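Local structure of cytochrome P450 (Rhodococcus erythropolis, 3WEC) at residues G184-N189 / Q255-N260; E177-V182 / L249-G254. The protein is a haem-dependent cytochrome P450 that hydroxylates the quinoline nitrogen of aurachin alkaloids, the step that confers antibiotic activity on them. All coordinates share one frame; numbering follows the deposited sequence.

Overall arrangement
From the N terminus, the chain first supplies the end of helix 172-182 (residues 177-182, interaction 2) and then the loop that leads to helix 194-216 (residues 184-189, interaction 1). It next runs through helices 194-216 and 224-230 before both partners follow on the long helix 240-271: 249-254 first, then 255-260. Each contact therefore closes a mainly helical loop of about 65 residues, and because the partners come in the same order the two loops cross. The contacts lie about 9 Å apart, centre to centre, and bridge where Leu186 packs on Val252. Together they hold helix 172-182 and its following loop against the helix that spans the distal haem face.

Interaction 1: G184-N189 / Q255-N260; sequences GVLDIN and QETTSN. With HEM (protoporphyrin IX containing Fe), chain B.
Gly184 lies against the carboxylate of Glu256, with its N 3.9 Å from Glu256 OE2 and its CA equally near OE1. This is contact without a hydrogen bond; the glutamate chain, extended beyond CG, reaches out from the helix to the turn, and its OE2 has a long, weak ion pair with Lys394. The turn itself is drawn in by the bond from Asp187 N to Gly184 O. Val185 faces helix 194-216 instead, touching Arg200 and Ile204. Leu186 makes the apolar half of the contact: its CD1 meets Thr257 CG2 at 3.8 Å, the two side chains crossing at about a right angle. Thr257 turns CG2 to this leucine and lies over the porphyrin, its CB 3.5 Å from HEM C3B. With chi1 at 49°, OG1 sits between backbone N and carbonyl carbon, above HEM CHC, and is hydrogen-bonded to Ala253 O. Asp187 also sets out toward the helix but stops short of contact; its carboxylate is held by the backbone N-H groups of Gly398 and Leu399, and Ile188 N adds a weak, bent bond to Asp187 OD1 (2.8 Å, 129°). Leu186, Asp187, Ile188 and Thr257 all touch the bound aurachin intermediate, so the contact forms part of the substrate pocket wall. Glu256 and Thr257 belong to the acid-threonine pair of the P450 I-helix motif, here AGQETT, where the helix is kinked and lacks regular bonds at Gln255 and Thr258. The loop 184-189, the F-G connection of the P450 fold, thus passes from helix 172-182 between helix 240-271, which crosses the distal haem face, and helix 73-81, where Ile188 rests on Phe74 and Leu77, before helix 194-216 begins.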
ATOM      1  N   GLY A 184       8.008  -6.273  -3.675  1.00 28.76           N
ATOM      2  CA  GLY A 184       7.871  -6.943  -2.333  1.00 31.02           C
ATOM      3  C   GLY A 184       8.670  -6.291  -1.178  1.00 34.13           C
ATOM      4  O   GLY A 184       8.550  -6.647   0.019  1.00 36.36           O
ATOM      5  N   VAL A 185       9.475  -5.310  -1.541  1.00 31.68           N
ATOM      6  CA  VAL A 185      10.259  -4.524  -0.626  1.00 32.28           C
ATOM      7  C   VAL A 185       9.329  -3.593   0.212  1.00 31.24           C
ATOM      8  O   VAL A 185       9.767  -2.942   1.134  1.00 33.73           O
ATOM      9  CB  VAL A 185      11.328  -3.808  -1.507  1.00 33.10           C
ATOM     10  CG1 VAL A 185      11.679  -2.374  -1.092  1.00 32.41           C
ATOM     11  CG2 VAL A 185      12.540  -4.732  -1.740  1.00 33.76           C
ATOM     12  N   LEU A 186       8.032  -3.631  -0.043  1.00 28.42           N
ATOM     13  CA  LEU A 186       7.061  -2.869   0.775  1.00 28.93           C
ATOM     14  C   LEU A 186       6.765  -3.659   2.040  1.00 30.38           C
ATOM     15  O   LEU A 186       6.428  -3.111   3.047  1.00 29.64           O
ATOM     16  CB  LEU A 186       5.707  -2.686   0.033  1.00 25.58           C
ATOM     17  CG  LEU A 186       4.966  -1.313  -0.016  1.00 24.36           C
ATOM     18  CD1 LEU A 186       3.561  -1.470  -0.575  1.00 22.10           C
ATOM     19  CD2 LEU A 186       5.033  -0.474   1.278  1.00 26.44           C
ATOM     20  N   ASP A 187       6.860  -4.975   1.969  1.00 32.41           N
ATOM     21  CA  ASP A 187       6.425  -5.769   3.095  1.00 35.64           C
ATOM     22  C   ASP A 187       7.628  -6.475   3.716  1.00 38.55           C
ATOM     23  O   ASP A 187       8.697  -6.604   3.084  1.00 40.49           O
ATOM     24  CB  ASP A 187       5.294  -6.718   2.643  1.00 33.80           C
ATOM     25  CG  ASP A 187       4.381  -7.205   3.800  1.00 36.04           C
ATOM     26  OD1 ASP A 187       4.658  -7.012   5.010  1.00 36.55           O
ATOM     27  OD2 ASP A 187       3.375  -7.869   3.486  1.00 37.13           O
ATOM     28  N   ILE A 188       7.473  -6.908   4.964  1.00 40.14           N
ATOM     29  CA  ILE A 188       8.472  -7.748   5.593  1.00 42.01           C
ATOM     30  C   ILE A 188       8.110  -9.209   5.328  1.00 44.66           C
ATOM     31  O   ILE A 188       6.982  -9.616   5.585  1.00 45.82           O
ATOM     32  CB  ILE A 188       8.568  -7.492   7.120  1.00 43.64           C
ATOM     33  CG1 ILE A 188       8.571  -5.980   7.417  1.00 42.03           C
ATOM     34  CG2 ILE A 188       9.775  -8.241   7.713  1.00 47.14           C
ATOM     35  CD1 ILE A 188       8.986  -5.616   8.837  1.00 44.11           C
ATOM     36  N   ASN A 189       9.083  -9.997   4.861  1.00 45.83           N
ATOM     37  CA  ASN A 189       8.890 -11.422   4.605  1.00 47.02           C
ATOM     38  C   ASN A 189      10.193 -12.161   4.809  1.00 50.03           C
ATOM     39  O   ASN A 189      11.125 -11.982   4.014  1.00 48.57           O
ATOM     40  CB  ASN A 189       8.431 -11.665   3.171  1.00 47.68           C
ATOM     41  CG  ASN A 189       7.778 -13.038   2.980  1.00 50.97           C
ATOM     42  OD1 ASN A 189       6.585 -13.120   2.747  1.00 51.25           O
ATOM     43  ND2 ASN A 189       8.554 -14.109   3.078  1.00 55.21           N
ATOM     44  N   GLN A 255       2.739   0.057  -6.100  1.00 23.88           N
ATOM     45  CA  GLN A 255       2.568  -1.212  -6.798  1.00 25.29           C
ATOM     46  C   GLN A 255       1.678  -2.235  -6.060  1.00 24.63           C
ATOM     47  O   GLN A 255       0.609  -2.546  -6.516  1.00 24.05           O
ATOM     48  CB  GLN A 255       3.932  -1.852  -7.048  1.00 25.89           C
ATOM     49  CG  GLN A 255       4.711  -1.350  -8.240  1.00 28.57           C
ATOM     50  CD  GLN A 255       5.953  -2.244  -8.515  1.00 30.23           C
ATOM     51  OE1 GLN A 255       7.092  -2.031  -7.964  1.00 28.28           O
ATOM     52  NE2 GLN A 255       5.732  -3.250  -9.313  1.00 30.58           N
ATOM     53  N   GLU A 256       2.134  -2.781  -4.924  1.00 25.36           N
ATOM     54  CA  GLU A 256       1.417  -3.917  -4.338  1.00 26.63           C
ATOM     55  C   GLU A 256       0.158  -3.501  -3.619  1.00 25.55           C
ATOM     56  O   GLU A 256      -0.766  -4.289  -3.538  1.00 25.92           O
ATOM     57  CB  GLU A 256       2.304  -4.800  -3.438  1.00 29.48           C
ATOM     58  CG  GLU A 256       2.699  -6.103  -4.139  1.00 32.37           C
ATOM     59  CD  GLU A 256       3.796  -6.825  -3.409  1.00 36.61           C
ATOM     60  OE1 GLU A 256       4.028  -6.489  -2.211  1.00 35.96           O
ATOM     61  OE2 GLU A 256       4.445  -7.718  -4.028  1.00 37.84           O
ATOM     62  N   THR A 257       0.134  -2.277  -3.106  1.00 23.56           N
ATOM     63  CA  THR A 257      -1.083  -1.701  -2.558  1.00 25.53           C
ATOM     64  C   THR A 257      -2.179  -1.694  -3.645  1.00 25.64           C
ATOM     65  O   THR A 257      -3.305  -2.070  -3.369  1.00 26.63           O
ATOM     66  CB  THR A 257      -0.879  -0.231  -2.083  1.00 24.48           C
ATOM     67  OG1 THR A 257      -0.224   0.524  -3.129  1.00 26.10           O
ATOM     68  CG2 THR A 257      -0.059  -0.205  -0.833  1.00 25.43           C
ATOM     69  N   THR A 258      -1.832  -1.269  -4.863  1.00 24.64           N
ATOM     70  CA  THR A 258      -2.805  -1.147  -5.956  1.00 25.78           C
ATOM     71  C   THR A 258      -3.098  -2.544  -6.513  1.00 25.94           C
ATOM     72  O   THR A 258      -4.269  -2.910  -6.674  1.00 26.78           O
ATOM     73  CB  THR A 258      -2.312  -0.231  -7.116  1.00 25.46           C
ATOM     74  OG1 THR A 258      -1.831   1.021  -6.617  1.00 25.68           O
ATOM     75  CG2 THR A 258      -3.376   0.001  -8.165  1.00 26.68           C
ATOM     76  N   SER A 259      -2.057  -3.343  -6.779  1.00 26.35           N
ATOM     77  CA  SER A 259      -2.362  -4.664  -7.351  1.00 27.95           C
ATOM     78  C   SER A 259      -3.135  -5.523  -6.360  1.00 28.12           C
ATOM     79  O   SER A 259      -4.034  -6.228  -6.774  1.00 30.86           O
ATOM     80  CB  SER A 259      -1.157  -5.386  -7.903  1.00 28.51           C
ATOM     81  OG  SER A 259      -0.258  -5.745  -6.876  1.00 28.93           O
ATOM     82  N   ASN A 260      -2.792  -5.482  -5.071  1.00 26.60           N
ATOM     83  CA  ASN A 260      -3.512  -6.287  -4.082  1.00 27.54           C
ATOM     84  C   ASN A 260      -4.981  -5.904  -4.091  1.00 27.57           C
ATOM     85  O   ASN A 260      -5.828  -6.749  -3.991  1.00 29.43           O
ATOM     86  CB  ASN A 260      -2.928  -6.082  -2.666  1.00 27.48           C
ATOM     87  CG  ASN A 260      -1.758  -6.996  -2.379  1.00 28.19           C
ATOM     88  OD1 ASN A 260      -1.402  -7.859  -3.194  1.00 30.66           O
ATOM     89  ND2 ASN A 260      -1.175  -6.846  -1.193  1.00 28.15           N
TER
HETATM   90  CHA HEM B 501       1.818   6.000   2.763  1.00 25.08           C
HETATM   91  CHB HEM B 501      -1.973   2.907   1.887  1.00 24.97           C
HETATM   92  CHC HEM B 501      -1.531   3.721  -2.934  1.00 24.00           C
HETATM   93  CHD HEM B 501       2.442   6.701  -2.023  1.00 22.71           C
HETATM   94  C1A HEM B 501       0.746   5.034   2.850  1.00 24.28           C
HETATM   95  C2A HEM B 501       0.396   4.390   4.158  1.00 28.16           C
HETATM   96  C3A HEM B 501      -0.710   3.507   3.872  1.00 29.55           C
HETATM   97  C4A HEM B 501      -0.902   3.666   2.432  1.00 24.80           C
HETATM   98  CMA HEM B 501      -1.473   2.598   4.864  1.00 28.39           C
HETATM   99  CAA HEM B 501       0.946   4.556   5.581  1.00 27.61           C
HETATM  100  CBA HEM B 501       0.131   5.737   6.141  1.00 27.44           C
HETATM  101  CGA HEM B 501       0.345   5.912   7.657  1.00 31.98           C
HETATM  102  O1A HEM B 501       1.398   5.501   8.229  1.00 28.10           O
HETATM  103  O2A HEM B 501      -0.544   6.529   8.311  1.00 31.39           O
HETATM  104  C1B HEM B 501      -2.153   2.869   0.438  1.00 26.52           C
HETATM  105  C2B HEM B 501      -3.308   2.149  -0.089  1.00 23.93           C
HETATM  106  C3B HEM B 501      -3.125   2.383  -1.496  1.00 24.75           C
HETATM  107  C4B HEM B 501      -1.926   3.203  -1.624  1.00 25.81           C
HETATM  108  CMB HEM B 501      -4.372   1.321   0.576  1.00 24.45           C
HETATM  109  CAB HEM B 501      -4.047   1.841  -2.528  1.00 26.47           C
HETATM  110  CBB HEM B 501      -3.549   1.295  -3.609  1.00 27.54           C
HETATM  111  C1C HEM B 501      -0.431   4.645  -3.109  1.00 23.95           C
HETATM  112  C2C HEM B 501       0.095   5.001  -4.427  1.00 24.97           C
HETATM  113  C3C HEM B 501       1.257   5.862  -4.123  1.00 25.46           C
HETATM  114  C4C HEM B 501       1.380   5.958  -2.682  1.00 21.40           C
HETATM  115  CMC HEM B 501      -0.476   4.543  -5.741  1.00 27.00           C
HETATM  116  CAC HEM B 501       2.226   6.514  -5.064  1.00 26.36           C
HETATM  117  CBC HEM B 501       2.006   6.601  -6.357  1.00 29.59           C
HETATM  118  C1D HEM B 501       2.673   6.723  -0.572  1.00 24.71           C
HETATM  119  C2D HEM B 501       3.682   7.614  -0.005  1.00 26.67           C
HETATM  120  C3D HEM B 501       3.525   7.413   1.448  1.00 26.71           C
HETATM  121  C4D HEM B 501       2.387   6.482   1.518  1.00 26.02           C
HETATM  122  CMD HEM B 501       4.692   8.452  -0.755  1.00 28.24           C
HETATM  123  CAD HEM B 501       4.325   8.022   2.564  1.00 26.80           C
HETATM  124  CBD HEM B 501       3.505   9.231   3.075  1.00 24.47           C
HETATM  125  CGD HEM B 501       4.178   9.967   4.185  1.00 27.50           C
HETATM  126  O1D HEM B 501       4.020  11.221   4.210  1.00 29.53           O
HETATM  127  O2D HEM B 501       4.873   9.317   5.033  1.00 26.52           O
HETATM  128  NA  HEM B 501      -0.132   4.690   1.737  1.00 25.41           N
HETATM  129  NB  HEM B 501      -1.360   3.554  -0.441  1.00 25.46           N
HETATM  130  NC  HEM B 501       0.294   5.260  -2.045  1.00 22.44           N
HETATM  131  ND  HEM B 501       1.867   6.091   0.329  1.00 27.49           N
HETATM  132 FE   HEM B 501       0.316   4.774  -0.186  1.00 24.39          FE
HETATM  133  O   HOH W   1       1.465   2.584  -0.328  1.00 21.46           O

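Interaction 2: E177-V182 / L249-G254; sequences EWSNLV and LITVAG. With HEM (protoporphyrin IX containing Fe), chain B.
No flat group lies between Ser179 or Val182 and the residues they touch, Thr251 and Val252; the flat surface here is the porphyrin, reached from another side of helix 249-254. Over its distal face, Ala253 CB stands almost directly above the meso carbon HEM CHD at 3.5 Å. Near the rim, Gly254 CA comes down on the methyl HEM CMC at 3.4 Å, its lack of a side chain allowing the close approach, and Leu249 CD2 meets HEM CMD. On this same face a water 2.5 Å from the iron donates a hydrogen bond to Ala253 O, while Cys361 is the axial protein ligand.

Away from the haem, the segments of the two helices cross at -62° with their axes 9.5 Å apart. Thr251 turns its methyl toward helix 172-182: CG2, opposite the backbone N (chi1 -61° places OG1 beside that N), lies 3.3 Å from Ser179 OG and also packs on Val182 CG2. Val182 brings CB and CG2 equally close to Val252 CG2, each at 4.1 Å, and crosses both partners at about a right angle. Phe211 of helix 194-216 and Leu165 of helix 155-165 add to the packing around Thr251.

Neither hydroxyl makes a hydrogen bond across to the other segment. Ser179 OG bonds back to Phe175 O and Thr251 OG1 to Cys247 O, each within its own helix. Between these two segments the buried crossing therefore rests on van der Waals contacts of the Thr251, Val182 and Val252 methyls, the first also meeting Ser179 OG.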
ATOM      1  N   GLU A 177      10.822  -4.342 -15.259  1.00 42.70           N
ATOM      2  CA  GLU A 177      11.594  -5.383 -14.551  1.00 43.91           C
ATOM      3  C   GLU A 177      11.998  -4.981 -13.121  1.00 41.17           C
ATOM      4  O   GLU A 177      11.671  -5.676 -12.138  1.00 39.64           O
ATOM      5  CB  GLU A 177      12.829  -5.784 -15.337  1.00 48.84           C
ATOM      6  CG  GLU A 177      12.579  -6.948 -16.304  1.00 52.97           C
ATOM      7  CD  GLU A 177      13.827  -7.278 -17.082  1.00 58.46           C
ATOM      8  OE1 GLU A 177      14.782  -6.439 -17.055  1.00 59.42           O
ATOM      9  OE2 GLU A 177      13.861  -8.363 -17.727  1.00 62.53           O
ATOM     10  N   TRP A 178      12.679  -3.844 -12.990  1.00 40.87           N
ATOM     11  CA  TRP A 178      12.901  -3.266 -11.651  1.00 38.88           C
ATOM     12  C   TRP A 178      11.632  -3.295 -10.812  1.00 35.06           C
ATOM     13  O   TRP A 178      11.639  -3.628  -9.604  1.00 32.91           O
ATOM     14  CB  TRP A 178      13.494  -1.846 -11.742  1.00 39.31           C
ATOM     15  CG  TRP A 178      14.898  -1.776 -12.300  1.00 44.31           C
ATOM     16  CD1 TRP A 178      15.935  -2.694 -12.119  1.00 47.14           C
ATOM     17  CD2 TRP A 178      15.488  -0.718 -13.145  1.00 47.25           C
ATOM     18  NE1 TRP A 178      17.056  -2.307 -12.786  1.00 50.69           N
ATOM     19  CE2 TRP A 178      16.865  -1.127 -13.408  1.00 50.47           C
ATOM     20  CE3 TRP A 178      15.029   0.490 -13.668  1.00 47.24           C
ATOM     21  CZ2 TRP A 178      17.732  -0.361 -14.187  1.00 54.41           C
ATOM     22  CZ3 TRP A 178      15.902   1.250 -14.454  1.00 49.94           C
ATOM     23  CH2 TRP A 178      17.231   0.840 -14.698  1.00 53.55           C
ATOM     24  N   SER A 179      10.517  -2.947 -11.429  1.00 34.38           N
ATOM     25  CA  SER A 179       9.304  -2.640 -10.602  1.00 32.56           C
ATOM     26  C   SER A 179       8.795  -3.947 -10.034  1.00 31.22           C
ATOM     27  O   SER A 179       8.285  -4.027  -8.934  1.00 28.13           O
ATOM     28  CB  SER A 179       8.225  -1.959 -11.437  1.00 32.90           C
ATOM     29  OG  SER A 179       8.670  -0.657 -11.749  1.00 34.48           O
ATOM     30  N   ASN A 180       9.060  -4.993 -10.776  1.00 32.87           N
ATOM     31  CA  ASN A 180       8.744  -6.307 -10.339  1.00 33.88           C
ATOM     32  C   ASN A 180       9.605  -6.819  -9.148  1.00 33.50           C
ATOM     33  O   ASN A 180       9.071  -7.356  -8.183  1.00 32.57           O
ATOM     34  CB  ASN A 180       8.924  -7.186 -11.570  1.00 39.24           C
ATOM     35  CG  ASN A 180       8.420  -8.547 -11.355  1.00 41.64           C
ATOM     36  OD1 ASN A 180       7.226  -8.819 -11.589  1.00 44.20           O
ATOM     37  ND2 ASN A 180       9.306  -9.441 -10.923  1.00 42.67           N
ATOM     38  N   LEU A 181      10.943  -6.764  -9.260  1.00 34.56           N
ATOM     39  CA  LEU A 181      11.845  -7.092  -8.160  1.00 33.71           C
ATOM     40  C   LEU A 181      11.576  -6.171  -6.945  1.00 32.44           C
ATOM     41  O   LEU A 181      11.647  -6.585  -5.780  1.00 33.87           O
ATOM     42  CB  LEU A 181      13.266  -6.845  -8.613  1.00 35.09           C
ATOM     43  CG  LEU A 181      13.979  -7.933  -9.494  1.00 38.70           C
ATOM     44  CD1 LEU A 181      13.388  -9.286  -9.218  1.00 38.21           C
ATOM     45  CD2 LEU A 181      13.983  -7.552 -10.968  1.00 40.01           C
ATOM     46  N   VAL A 182      11.324  -4.905  -7.178  1.00 29.61           N
ATOM     47  CA  VAL A 182      11.202  -4.070  -5.963  1.00 28.60           C
ATOM     48  C   VAL A 182       9.869  -4.202  -5.253  1.00 27.90           C
ATOM     49  O   VAL A 182       9.837  -3.956  -4.061  1.00 29.92           O
ATOM     50  CB  VAL A 182      11.598  -2.586  -6.120  1.00 26.08           C
ATOM     51  CG1 VAL A 182      13.091  -2.446  -6.417  1.00 27.97           C
ATOM     52  CG2 VAL A 182      10.771  -1.869  -7.164  1.00 24.53           C
ATOM     53  N   LEU A 249      10.736   5.206  -3.947  1.00 28.35           N
ATOM     54  CA  LEU A 249       9.704   5.050  -2.913  1.00 27.20           C
ATOM     55  C   LEU A 249       8.328   4.976  -3.575  1.00 26.93           C
ATOM     56  O   LEU A 249       7.481   4.106  -3.274  1.00 28.19           O
ATOM     57  CB  LEU A 249       9.768   6.186  -1.883  1.00 29.02           C
ATOM     58  CG  LEU A 249       8.468   6.478  -1.133  1.00 29.01           C
ATOM     59  CD1 LEU A 249       8.261   5.300  -0.167  1.00 30.51           C
ATOM     60  CD2 LEU A 249       8.568   7.759  -0.326  1.00 28.15           C
ATOM     61  N   ILE A 250       8.120   5.896  -4.500  1.00 27.38           N
ATOM     62  CA  ILE A 250       6.938   5.934  -5.312  1.00 25.82           C
ATOM     63  C   ILE A 250       6.727   4.698  -6.184  1.00 26.76           C
ATOM     64  O   ILE A 250       5.597   4.241  -6.313  1.00 27.64           O
ATOM     65  CB  ILE A 250       6.911   7.244  -6.057  1.00 26.24           C
ATOM     66  CG1 ILE A 250       6.417   8.285  -4.976  1.00 27.06           C
ATOM     67  CG2 ILE A 250       6.075   7.122  -7.318  1.00 25.86           C
ATOM     68  CD1 ILE A 250       5.826   9.530  -5.502  1.00 26.77           C
ATOM     69  N   THR A 251       7.796   4.134  -6.725  1.00 26.28           N
ATOM     70  CA  THR A 251       7.697   2.888  -7.495  1.00 26.59           C
ATOM     71  C   THR A 251       7.309   1.683  -6.634  1.00 26.44           C
ATOM     72  O   THR A 251       6.709   0.717  -7.170  1.00 30.57           O
ATOM     73  CB  THR A 251       9.016   2.580  -8.162  1.00 27.07           C
ATOM     74  OG1 THR A 251       9.343   3.651  -9.051  1.00 26.95           O
ATOM     75  CG2 THR A 251       8.966   1.195  -8.991  1.00 28.89           C
ATOM     76  N   VAL A 252       7.684   1.682  -5.336  1.00 23.92           N
ATOM     77  CA  VAL A 252       7.357   0.577  -4.450  1.00 21.13           C
ATOM     78  C   VAL A 252       5.945   0.874  -3.828  1.00 21.32           C
ATOM     79  O   VAL A 252       5.002   0.049  -3.866  1.00 20.80           O
ATOM     80  CB  VAL A 252       8.389   0.478  -3.307  1.00 21.66           C
ATOM     81  CG1 VAL A 252       7.930  -0.594  -2.333  1.00 21.00           C
ATOM     82  CG2 VAL A 252       9.843   0.226  -3.758  1.00 23.05           C
ATOM     83  N   ALA A 253       5.820   2.061  -3.221  1.00 19.82           N
ATOM     84  CA  ALA A 253       4.592   2.449  -2.593  1.00 20.26           C
ATOM     85  C   ALA A 253       3.353   2.134  -3.396  1.00 20.01           C
ATOM     86  O   ALA A 253       2.462   1.499  -2.873  1.00 22.34           O
ATOM     87  CB  ALA A 253       4.638   3.933  -2.075  1.00 20.40           C
ATOM     88  N   GLY A 254       3.316   2.448  -4.674  1.00 21.82           N
ATOM     89  CA  GLY A 254       2.065   2.299  -5.466  1.00 22.60           C
ATOM     90  C   GLY A 254       1.807   0.990  -6.196  1.00 24.61           C
ATOM     91  O   GLY A 254       0.761   0.817  -6.855  1.00 24.17           O
TER
HETATM   92  CHA HEM B 501       1.818   6.000   2.763  1.00 25.08           C
HETATM   93  CHB HEM B 501      -1.973   2.907   1.887  1.00 24.97           C
HETATM   94  CHC HEM B 501      -1.531   3.721  -2.934  1.00 24.00           C
HETATM   95  CHD HEM B 501       2.442   6.701  -2.023  1.00 22.71           C
HETATM   96  C1A HEM B 501       0.746   5.034   2.850  1.00 24.28           C
HETATM   97  C2A HEM B 501       0.396   4.390   4.158  1.00 28.16           C
HETATM   98  C3A HEM B 501      -0.710   3.507   3.872  1.00 29.55           C
HETATM   99  C4A HEM B 501      -0.902   3.666   2.432  1.00 24.80           C
HETATM  100  CMA HEM B 501      -1.473   2.598   4.864  1.00 28.39           C
HETATM  101  CAA HEM B 501       0.946   4.556   5.581  1.00 27.61           C
HETATM  102  CBA HEM B 501       0.131   5.737   6.141  1.00 27.44           C
HETATM  103  CGA HEM B 501       0.345   5.912   7.657  1.00 31.98           C
HETATM  104  O1A HEM B 501       1.398   5.501   8.229  1.00 28.10           O
HETATM  105  O2A HEM B 501      -0.544   6.529   8.311  1.00 31.39           O
HETATM  106  C1B HEM B 501      -2.153   2.869   0.438  1.00 26.52           C
HETATM  107  C2B HEM B 501      -3.308   2.149  -0.089  1.00 23.93           C
HETATM  108  C3B HEM B 501      -3.125   2.383  -1.496  1.00 24.75           C
HETATM  109  C4B HEM B 501      -1.926   3.203  -1.624  1.00 25.81           C
HETATM  110  CMB HEM B 501      -4.372   1.321   0.576  1.00 24.45           C
HETATM  111  CAB HEM B 501      -4.047   1.841  -2.528  1.00 26.47           C
HETATM  112  CBB HEM B 501      -3.549   1.295  -3.609  1.00 27.54           C
HETATM  113  C1C HEM B 501      -0.431   4.645  -3.109  1.00 23.95           C
HETATM  114  C2C HEM B 501       0.095   5.001  -4.427  1.00 24.97           C
HETATM  115  C3C HEM B 501       1.257   5.862  -4.123  1.00 25.46           C
HETATM  116  C4C HEM B 501       1.380   5.958  -2.682  1.00 21.40           C
HETATM  117  CMC HEM B 501      -0.476   4.543  -5.741  1.00 27.00           C
HETATM  118  CAC HEM B 501       2.226   6.514  -5.064  1.00 26.36           C
HETATM  119  CBC HEM B 501       2.006   6.601  -6.357  1.00 29.59           C
HETATM  120  C1D HEM B 501       2.673   6.723  -0.572  1.00 24.71           C
HETATM  121  C2D HEM B 501       3.682   7.614  -0.005  1.00 26.67           C
HETATM  122  C3D HEM B 501       3.525   7.413   1.448  1.00 26.71           C
HETATM  123  C4D HEM B 501       2.387   6.482   1.518  1.00 26.02           C
HETATM  124  CMD HEM B 501       4.692   8.452  -0.755  1.00 28.24           C
HETATM  125  CAD HEM B 501       4.325   8.022   2.564  1.00 26.80           C
HETATM  126  CBD HEM B 501       3.505   9.231   3.075  1.00 24.47           C
HETATM  127  CGD HEM B 501       4.178   9.967   4.185  1.00 27.50           C
HETATM  128  O1D HEM B 501       4.020  11.221   4.210  1.00 29.53           O
HETATM  129  O2D HEM B 501       4.873   9.317   5.033  1.00 26.52           O
HETATM  130  NA  HEM B 501      -0.132   4.690   1.737  1.00 25.41           N
HETATM  131  NB  HEM B 501      -1.360   3.554  -0.441  1.00 25.46           N
HETATM  132  NC  HEM B 501       0.294   5.260  -2.045  1.00 22.44           N
HETATM  133  ND  HEM B 501       1.867   6.091   0.329  1.00 27.49           N
HETATM  134 FE   HEM B 501       0.316   4.774  -0.186  1.00 24.39          FE
HETATM  135  O   HOH W   1       1.465   2.584  -0.328  1.00 21.46           O